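Hydrogenase maturation factor (Thermoanaerobacter tengcongensis, PDB 3VTH) probably transfers a carbamoyl group from carbamoyl phosphate to the C-terminal cysteine of HypE, consuming ATP, during maturation of [NiFe]-hydrogenases. Local coordinates at residues 479-484 and 742-747; 498-503 and 527-532. One frame throughout, in Å; residues are numbered along the deposited sequence.

Interaction 1: 479-484 and 742-747; sequences IEVQHH and AVIANK. With FE (Fe (III) ion), chain I; AP2 (phosphomethylphosphonic acid adenosyl ester), chain H.
V481 and I744 meet through methyl groups, CG1 of V481 lying 3.6 Å from CD1 of I744. The two side chains run at a slant to each other. V481 CG1 stands anti to the backbone N (chi1 175°), which directs this branch at the helix. I479, two residues back on the same strand, brings CD1 to 3.9 Å from CB of A745. No hydrogen bond joins the segments. All four residues are buried, and they seat helix 737-749 against the edge strand 478-481 of the six-stranded sheet.

Polar bonds take over where the strand ends. Q482 is the N-cap of helix 483-494. Its OE1 accepts a weak bond from H484 N and is also hydrogen-bonded to H485 N. Its NE2 lies in the ring plane of H484 and gives ND1 a nearly straight bond of 3.1 Å (173°). CD2 of H483 lies above one face of the H484 ring, offset toward its rim.

Metal bonds come next. NE2 of H483 binds the iron(III) ion at 2.2 Å. Oxygens O2B and O2A of AP2 are also ligands, at 2.0 and 2.2 Å from the iron. H487, D507 and D734 complete the site.

The chemistry thus changes within six residues, from apolar I479 and V481 to a polar cap to a metal ligand. D460 OD1 is bonded to H483 ND1, consistent with orienting NE2 toward the iron.

Interaction 2: 498-503 and 527-532; sequences DEKVIG and LKSFER
This is a small, water-bridged contact in the Kae1-like part of the chain, where the lead-in to strand 501-507 meets the turn of the 517-525/530-542 beta hairpin. Residues 498-500 link helix 483-494 to strand 501-507, and residues 527-529 lie in the hairpin turn. The side chains of D498 and L527 cross at about a right angle, with D498 OD2 3.7 Å from L527 CD1. D498 CG is anti to the backbone N (chi1 179°), and this swings the carboxylate closer to L527.

No direct hydrogen bond spans the gap. One water does so instead. It donates to D498 OD2 over a short 2.5 Å and accepts from L527 N at 2.9 Å. OD2 also has a salt bridge to K747. Further along, K500 NZ comes within 4.3 Å of S529 OG, a loose approach. The bonded partner of that hydroxyl is D526 OD1.

L527 is buried, whereas D498 and K500 lie at the surface. L527 packs on A489 and M492 of helix 483-494 and on V743 of helix 737-749. Strand 517-525 pairs with both 501-507 and 530-542, and so lies between them.

How the interactions relate
The two interactions have centres about 11 Å apart and meet at helix 737-749, which belongs to interaction 1 and on which L527 of interaction 2 packs. Interaction 2 is nested in the chain between the segments of interaction 1. A salt bridge ties them, with K747 NZ 2.8 Å from D498 OD2. Beside it, I744 CG2 packs 3.5 Å from the carbonyl O of L527. A further touch is Q482 CB to F530 CE2, 3.7 Å. Interaction 1 reaches the iron and AP2 through H483. Interaction 2 lies further back, the L527 side chain being about 11 Å from that of the iron ligand H487. Helix 483-494 carries both histidines and begins within interaction 1.

Interaction 1: 479-484 and 742-747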
ATOM      1  N   ILE A 479      13.597  19.154  -8.905  1.00 29.24           N
ATOM      2  CA  ILE A 479      13.666  18.345 -10.114  1.00 28.89           C
ATOM      3  C   ILE A 479      12.241  17.902 -10.499  1.00 27.67           C
ATOM      4  O   ILE A 479      11.564  17.240  -9.708  1.00 27.19           O
ATOM      5  CB  ILE A 479      14.641  17.144  -9.965  1.00 28.51           C
ATOM      6  CG1 ILE A 479      16.086  17.653  -9.751  1.00 31.22           C
ATOM      7  CG2 ILE A 479      14.587  16.254 -11.213  1.00 28.63           C
ATOM      8  CD1 ILE A 479      17.102  16.564  -9.382  1.00 30.24           C
ATOM      9  N   GLU A 480      11.790  18.300 -11.691  1.00 27.64           N
ATOM     10  CA  GLU A 480      10.488  17.881 -12.197  1.00 26.99           C
ATOM     11  C   GLU A 480      10.639  16.539 -12.882  1.00 26.20           C
ATOM     12  O   GLU A 480      11.620  16.306 -13.597  1.00 27.26           O
ATOM     13  CB  GLU A 480       9.880  18.941 -13.148  1.00 28.18           C
ATOM     14  CG  GLU A 480      10.678  19.216 -14.444  1.00 31.51           C
ATOM     15  CD  GLU A 480       9.980  20.208 -15.394  1.00 38.30           C
ATOM     16  OE1 GLU A 480      10.436  20.335 -16.563  1.00 38.49           O
ATOM     17  OE2 GLU A 480       8.986  20.854 -14.973  1.00 38.62           O
ATOM     18  N   VAL A 481       9.666  15.660 -12.662  1.00 25.07           N
ATOM     19  CA  VAL A 481       9.712  14.288 -13.140  1.00 24.23           C
ATOM     20  C   VAL A 481       8.408  14.002 -13.887  1.00 23.88           C
ATOM     21  O   VAL A 481       7.317  14.201 -13.351  1.00 23.75           O
ATOM     22  CB  VAL A 481       9.881  13.288 -11.961  1.00 24.04           C
ATOM     23  CG1 VAL A 481       9.813  11.839 -12.457  1.00 22.50           C
ATOM     24  CG2 VAL A 481      11.199  13.571 -11.194  1.00 24.09           C
ATOM     25  N   GLN A 482       8.519  13.559 -15.136  1.00 23.64           N
ATOM     26  CA  GLN A 482       7.322  13.243 -15.899  1.00 23.22           C
ATOM     27  C   GLN A 482       6.649  12.016 -15.268  1.00 22.76           C
ATOM     28  O   GLN A 482       7.323  11.083 -14.852  1.00 22.54           O
ATOM     29  CB  GLN A 482       7.647  13.013 -17.372  1.00 22.88           C
ATOM     30  CG  GLN A 482       6.401  13.134 -18.271  1.00 22.68           C
ATOM     31  CD  GLN A 482       5.558  11.867 -18.295  1.00 22.55           C
ATOM     32  OE1 GLN A 482       6.088  10.757 -18.236  1.00 21.77           O
ATOM     33  NE2 GLN A 482       4.237  12.028 -18.394  1.00 24.38           N
ATOM     34  N   HIS A 483       5.316  12.048 -15.208  1.00 23.23           N
ATOM     35  CA  HIS A 483       4.496  11.072 -14.464  1.00 22.35           C
ATOM     36  C   HIS A 483       4.752   9.616 -14.852  1.00 21.45           C
ATOM     37  O   HIS A 483       4.913   8.745 -13.993  1.00 21.00           O
ATOM     38  CB  HIS A 483       3.015  11.401 -14.692  1.00 22.49           C
ATOM     39  CG  HIS A 483       2.074  10.606 -13.839  1.00 23.06           C
ATOM     40  ND1 HIS A 483       1.739  10.980 -12.555  1.00 24.28           N
ATOM     41  CD2 HIS A 483       1.371   9.475 -14.097  1.00 24.04           C
ATOM     42  CE1 HIS A 483       0.877  10.110 -12.055  1.00 23.30           C
ATOM     43  NE2 HIS A 483       0.636   9.190 -12.970  1.00 23.95           N
ATOM     44  N   HIS A 484       4.755   9.347 -16.157  1.00 21.49           N
ATOM     45  CA  HIS A 484       4.910   7.989 -16.639  1.00 21.30           C
ATOM     46  C   HIS A 484       6.326   7.477 -16.497  1.00 21.60           C
ATOM     47  O   HIS A 484       6.527   6.302 -16.195  1.00 21.24           O
ATOM     48  CB  HIS A 484       4.297   7.852 -18.040  1.00 21.87           C
ATOM     49  CG  HIS A 484       2.848   8.219 -18.031  1.00 21.68           C
ATOM     50  ND1 HIS A 484       2.412   9.510 -18.240  1.00 21.89           N
ATOM     51  CD2 HIS A 484       1.750   7.500 -17.693  1.00 20.54           C
ATOM     52  CE1 HIS A 484       1.101   9.559 -18.088  1.00 21.01           C
ATOM     53  NE2 HIS A 484       0.676   8.353 -17.758  1.00 22.63           N
ATOM     54  N   ALA A 742      11.792   9.677  -6.624  1.00 23.90           N
ATOM     55  CA  ALA A 742      12.962   9.666  -5.736  1.00 24.90           C
ATOM     56  C   ALA A 742      14.195   9.103  -6.420  1.00 25.33           C
ATOM     57  O   ALA A 742      15.254   9.709  -6.360  1.00 27.13           O
ATOM     58  CB  ALA A 742      12.665   8.893  -4.434  1.00 23.85           C
ATOM     59  N   VAL A 743      14.073   7.957  -7.086  1.00 24.86           N
ATOM     60  CA  VAL A 743      15.267   7.353  -7.699  1.00 25.00           C
ATOM     61  C   VAL A 743      15.682   8.065  -8.980  1.00 25.33           C
ATOM     62  O   VAL A 743      16.849   8.068  -9.331  1.00 25.95           O
ATOM     63  CB  VAL A 743      15.165   5.819  -7.910  1.00 25.05           C
ATOM     64  CG1 VAL A 743      15.030   5.121  -6.552  1.00 24.63           C
ATOM     65  CG2 VAL A 743      13.996   5.454  -8.865  1.00 24.32           C
ATOM     66  N   ILE A 744      14.727   8.676  -9.675  1.00 25.03           N
ATOM     67  CA  ILE A 744      15.086   9.473 -10.841  1.00 25.03           C
ATOM     68  C   ILE A 744      15.893  10.698 -10.421  1.00 25.64           C
ATOM     69  O   ILE A 744      16.942  11.012 -11.003  1.00 26.17           O
ATOM     70  CB  ILE A 744      13.844   9.898 -11.652  1.00 24.09           C
ATOM     71  CG1 ILE A 744      13.291   8.696 -12.408  1.00 22.56           C
ATOM     72  CG2 ILE A 744      14.215  11.033 -12.651  1.00 25.75           C
ATOM     73  CD1 ILE A 744      11.851   8.889 -12.879  1.00 21.75           C
ATOM     74  N   ALA A 745      15.403  11.399  -9.410  1.00 25.46           N
ATOM     75  CA  ALA A 745      16.085  12.614  -8.983  1.00 26.46           C
ATOM     76  C   ALA A 745      17.469  12.265  -8.423  1.00 27.64           C
ATOM     77  O   ALA A 745      18.449  12.981  -8.672  1.00 28.67           O
ATOM     78  CB  ALA A 745      15.235  13.391  -7.962  1.00 25.94           C
ATOM     79  N   ASN A 746      17.549  11.144  -7.702  1.00 27.77           N
ATOM     80  CA  ASN A 746      18.814  10.660  -7.167  1.00 28.97           C
ATOM     81  C   ASN A 746      19.827  10.373  -8.266  1.00 29.71           C
ATOM     82  O   ASN A 746      20.994  10.742  -8.142  1.00 30.65           O
ATOM     83  CB  ASN A 746      18.619   9.423  -6.284  1.00 28.87           C
ATOM     84  CG  ASN A 746      19.920   8.951  -5.665  1.00 31.83           C
ATOM     85  OD1 ASN A 746      20.487   9.617  -4.791  1.00 34.69           O
ATOM     86  ND2 ASN A 746      20.424   7.820  -6.146  1.00 32.32           N
ATOM     87  N   LYS A 747      19.365   9.769  -9.360  1.00 29.32           N
ATOM     88  CA  LYS A 747      20.252   9.459 -10.477  1.00 30.42           C
ATOM     89  C   LYS A 747      20.779  10.733 -11.123  1.00 31.34           C
ATOM     90  O   LYS A 747      21.967  10.841 -11.416  1.00 31.62           O
ATOM     91  CB  LYS A 747      19.559   8.565 -11.511  1.00 29.72           C
ATOM     92  CG  LYS A 747      20.464   8.179 -12.697  1.00 31.13           C
ATOM     93  CD  LYS A 747      21.477   7.091 -12.307  1.00 35.92           C
ATOM     94  CE  LYS A 747      22.283   6.646 -13.530  1.00 38.35           C
ATOM     95  NZ  LYS A 747      23.011   5.378 -13.251  1.00 42.72           N
TER
HETATM   96 FE    FE I 807      -0.509   7.299 -12.979  1.00 27.79          FE
HETATM   97  PB  AP2 H 806      -3.520   8.541 -12.955  1.00 38.84           P
HETATM   98  O1B AP2 H 806      -4.388   7.906 -14.012  1.00 38.10           O
HETATM   99  O2B AP2 H 806      -2.042   8.498 -13.189  1.00 34.03           O
HETATM  100  O3B AP2 H 806      -4.055   9.881 -12.516  1.00 40.69           O
HETATM  101  C3A AP2 H 806      -3.814   7.472 -11.521  1.00 34.10           C
HETATM  102  PA  AP2 H 806      -3.175   5.778 -11.675  1.00 34.45           P
HETATM  103  O1A AP2 H 806      -3.363   5.274 -10.251  1.00 30.12           O
HETATM  104  O2A AP2 H 806      -1.830   5.632 -12.345  1.00 29.34           O
HETATM  105  O5' AP2 H 806      -4.220   5.039 -12.665  1.00 34.22           O
HETATM  106  C5' AP2 H 806      -5.533   4.796 -12.175  1.00 36.48           C
HETATM  107  C4' AP2 H 806      -6.360   4.460 -13.395  1.00 37.36           C
HETATM  108  O4' AP2 H 806      -6.027   3.148 -13.852  1.00 37.86           O
HETATM  109  C3' AP2 H 806      -7.845   4.410 -13.098  1.00 38.49           C
HETATM  110  O3' AP2 H 806      -8.400   5.728 -13.051  1.00 39.84           O
HETATM  111  C2' AP2 H 806      -8.324   3.577 -14.270  1.00 39.11           C
HETATM  112  O2' AP2 H 806      -8.457   4.469 -15.384  1.00 38.39           O
HETATM  113  C1' AP2 H 806      -7.178   2.580 -14.492  1.00 37.66           C
HETATM  114  N9  AP2 H 806      -7.598   1.286 -13.882  1.00 37.59           N
HETATM  115  C8  AP2 H 806      -7.839   1.024 -12.573  1.00 37.42           C
HETATM  116  N7  AP2 H 806      -8.259  -0.256 -12.385  1.00 37.34           N
HETATM  117  C5  AP2 H 806      -8.290  -0.845 -13.596  1.00 37.29           C
HETATM  118  C6  AP2 H 806      -8.645  -2.187 -14.124  1.00 37.62           C
HETATM  119  N6  AP2 H 806      -9.048  -3.186 -13.298  1.00 36.46           N
HETATM  120  N1  AP2 H 806      -8.554  -2.374 -15.469  1.00 37.69           N
HETATM  121  C2  AP2 H 806      -8.136  -1.406 -16.313  1.00 36.89           C
HETATM  122  N3  AP2 H 806      -7.812  -0.161 -15.899  1.00 36.25           N
HETATM  123  C4  AP2 H 806      -7.869   0.170 -14.578  1.00 36.56           C

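Interaction 2: 498-503 and 527-532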
ATOM      1  N   ASP A 498      18.908  -0.220 -13.388  1.00 36.65           N
ATOM      2  CA  ASP A 498      19.612   1.039 -13.596  1.00 37.61           C
ATOM      3  C   ASP A 498      20.262   0.981 -14.980  1.00 38.34           C
ATOM      4  O   ASP A 498      21.500   0.969 -15.114  1.00 39.09           O
ATOM      5  CB  ASP A 498      20.665   1.235 -12.493  1.00 39.32           C
ATOM      6  CG  ASP A 498      21.466   2.525 -12.653  1.00 42.19           C
ATOM      7  OD1 ASP A 498      22.599   2.572 -12.132  1.00 47.02           O
ATOM      8  OD2 ASP A 498      20.980   3.487 -13.291  1.00 43.97           O
ATOM      9  N   GLU A 499      19.401   0.914 -15.994  1.00 36.48           N
ATOM     10  CA  GLU A 499      19.784   0.798 -17.398  1.00 37.15           C
ATOM     11  C   GLU A 499      18.534   1.133 -18.206  1.00 35.44           C
ATOM     12  O   GLU A 499      17.444   1.247 -17.644  1.00 33.40           O
ATOM     13  CB  GLU A 499      20.242  -0.625 -17.722  1.00 38.37           C
ATOM     14  CG  GLU A 499      19.130  -1.700 -17.596  1.00 38.20           C
ATOM     15  CD  GLU A 499      19.696  -3.112 -17.673  1.00 43.05           C
ATOM     16  OE1 GLU A 499      19.575  -3.755 -18.743  1.00 42.96           O
ATOM     17  OE2 GLU A 499      20.283  -3.564 -16.664  1.00 43.43           O
ATOM     18  N   LYS A 500      18.688   1.298 -19.516  1.00 35.69           N
ATOM     19  CA  LYS A 500      17.547   1.575 -20.376  1.00 34.60           C
ATOM     20  C   LYS A 500      16.652   0.345 -20.509  1.00 33.70           C
ATOM     21  O   LYS A 500      17.115  -0.735 -20.841  1.00 34.80           O
ATOM     22  CB  LYS A 500      18.001   2.056 -21.757  1.00 36.25           C
ATOM     23  CG  LYS A 500      18.363   3.540 -21.829  1.00 37.71           C
ATOM     24  CD  LYS A 500      18.882   3.872 -23.217  1.00 42.84           C
ATOM     25  CE  LYS A 500      19.870   5.039 -23.207  1.00 47.42           C
ATOM     26  NZ  LYS A 500      19.178   6.351 -23.214  1.00 49.29           N
ATOM     27  N   VAL A 501      15.368   0.519 -20.227  1.00 31.24           N
ATOM     28  CA  VAL A 501      14.394  -0.547 -20.365  1.00 30.82           C
ATOM     29  C   VAL A 501      13.286  -0.068 -21.297  1.00 29.84           C
ATOM     30  O   VAL A 501      13.163   1.135 -21.555  1.00 29.96           O
ATOM     31  CB  VAL A 501      13.765  -0.939 -18.982  1.00 29.85           C
ATOM     32  CG1 VAL A 501      14.819  -1.496 -18.045  1.00 31.22           C
ATOM     33  CG2 VAL A 501      13.044   0.261 -18.316  1.00 29.38           C
ATOM     34  N   ILE A 502      12.483  -1.000 -21.798  1.00 29.43           N
ATOM     35  CA  ILE A 502      11.223  -0.653 -22.456  1.00 28.46           C
ATOM     36  C   ILE A 502      10.164  -0.476 -21.375  1.00 27.56           C
ATOM     37  O   ILE A 502       9.881  -1.407 -20.623  1.00 27.73           O
ATOM     38  CB  ILE A 502      10.804  -1.751 -23.452  1.00 29.35           C
ATOM     39  CG1 ILE A 502      11.841  -1.833 -24.588  1.00 30.99           C
ATOM     40  CG2 ILE A 502       9.412  -1.487 -23.979  1.00 27.87           C
ATOM     41  CD1 ILE A 502      11.805  -3.143 -25.399  1.00 31.91           C
ATOM     42  N   GLY A 503       9.600   0.725 -21.281  1.00 26.72           N
ATOM     43  CA  GLY A 503       8.686   1.059 -20.198  1.00 25.97           C
ATOM     44  C   GLY A 503       7.287   1.173 -20.776  1.00 25.88           C
ATOM     45  O   GLY A 503       7.046   1.987 -21.664  1.00 26.50           O
ATOM     46  N   LEU A 527      17.034   5.673 -15.447  1.00 30.65           N
ATOM     47  CA  LEU A 527      16.660   6.449 -14.269  1.00 30.15           C
ATOM     48  C   LEU A 527      16.927   7.947 -14.461  1.00 31.10           C
ATOM     49  O   LEU A 527      16.640   8.748 -13.581  1.00 31.97           O
ATOM     50  CB  LEU A 527      17.391   5.929 -13.025  1.00 30.26           C
ATOM     51  CG  LEU A 527      17.069   4.518 -12.491  1.00 30.60           C
ATOM     52  CD1 LEU A 527      17.938   4.181 -11.284  1.00 29.37           C
ATOM     53  CD2 LEU A 527      15.596   4.380 -12.122  1.00 29.55           C
ATOM     54  N   LYS A 528      17.499   8.335 -15.591  1.00 31.42           N
ATOM     55  CA  LYS A 528      17.826   9.747 -15.762  1.00 32.25           C
ATOM     56  C   LYS A 528      17.187  10.443 -16.964  1.00 31.79           C
ATOM     57  O   LYS A 528      17.390  11.645 -17.153  1.00 32.56           O
ATOM     58  CB  LYS A 528      19.345   9.949 -15.778  1.00 33.41           C
ATOM     59  CG  LYS A 528      20.098   9.122 -16.813  1.00 35.28           C
ATOM     60  CD  LYS A 528      21.624   9.264 -16.591  1.00 40.42           C
ATOM     61  CE  LYS A 528      22.418   8.365 -17.534  1.00 42.59           C
ATOM     62  NZ  LYS A 528      23.890   8.535 -17.342  1.00 47.93           N
ATOM     63  N   SER A 529      16.448   9.692 -17.779  1.00 31.43           N
ATOM     64  CA  SER A 529      15.844  10.222 -19.013  1.00 31.52           C
ATOM     65  C   SER A 529      14.831   9.236 -19.566  1.00 30.97           C
ATOM     66  O   SER A 529      14.836   8.058 -19.198  1.00 30.09           O
ATOM     67  CB  SER A 529      16.921  10.441 -20.082  1.00 33.60           C
ATOM     68  OG  SER A 529      17.512   9.194 -20.428  1.00 34.31           O
ATOM     69  N   PHE A 530      13.983   9.721 -20.469  1.00 30.50           N
ATOM     70  CA  PHE A 530      13.054   8.872 -21.198  1.00 30.41           C
ATOM     71  C   PHE A 530      12.918   9.358 -22.632  1.00 31.26           C
ATOM     72  O   PHE A 530      13.138  10.540 -22.920  1.00 31.30           O
ATOM     73  CB  PHE A 530      11.687   8.822 -20.495  1.00 28.99           C
ATOM     74  CG  PHE A 530      10.861  10.068 -20.682  1.00 30.28           C
ATOM     75  CD1 PHE A 530       9.979  10.189 -21.766  1.00 31.13           C
ATOM     76  CD2 PHE A 530      10.960  11.115 -19.791  1.00 29.61           C
ATOM     77  CE1 PHE A 530       9.225  11.353 -21.953  1.00 32.04           C
ATOM     78  CE2 PHE A 530      10.197  12.268 -19.963  1.00 32.47           C
ATOM     79  CZ  PHE A 530       9.330  12.388 -21.040  1.00 30.83           C
ATOM     80  N   GLU A 531      12.600   8.433 -23.530  1.00 31.49           N
ATOM     81  CA  GLU A 531      12.214   8.770 -24.891  1.00 32.60           C
ATOM     82  C   GLU A 531      10.832   8.156 -25.120  1.00 31.42           C
ATOM     83  O   GLU A 531      10.621   6.985 -24.831  1.00 30.33           O
ATOM     84  CB  GLU A 531      13.232   8.248 -25.923  1.00 34.37           C
ATOM     85  CG  GLU A 531      12.778   8.533 -27.380  1.00 38.02           C
ATOM     86  CD  GLU A 531      13.753   8.059 -28.474  1.00 44.02           C
ATOM     87  OE1 GLU A 531      14.783   7.418 -28.159  1.00 46.18           O
ATOM     88  OE2 GLU A 531      13.464   8.327 -29.663  1.00 44.36           O
ATOM     89  N   ARG A 532       9.896   8.955 -25.616  1.00 30.51           N
ATOM     90  CA  ARG A 532       8.555   8.473 -25.898  1.00 29.16           C
ATOM     91  C   ARG A 532       8.563   7.803 -27.263  1.00 29.66           C
ATOM     92  O   ARG A 532       8.880   8.441 -28.267  1.00 29.56           O
ATOM     93  CB  ARG A 532       7.584   9.645 -25.919  1.00 29.52           C
ATOM     94  CG  ARG A 532       6.125   9.225 -25.904  1.00 30.31           C
ATOM     95  CD  ARG A 532       5.272  10.422 -26.315  1.00 31.72           C
ATOM     96  NE  ARG A 532       3.874  10.231 -25.947  1.00 30.44           N
ATOM     97  CZ  ARG A 532       2.914  11.077 -26.283  1.00 30.08           C
ATOM     98  NH1 ARG A 532       3.204  12.161 -27.009  1.00 28.30           N
ATOM     99  NH2 ARG A 532       1.671  10.832 -25.898  1.00 29.09           N
TER
HETATM  100  O   HOH W   1      19.788   4.681 -15.202  1.00 22.41           O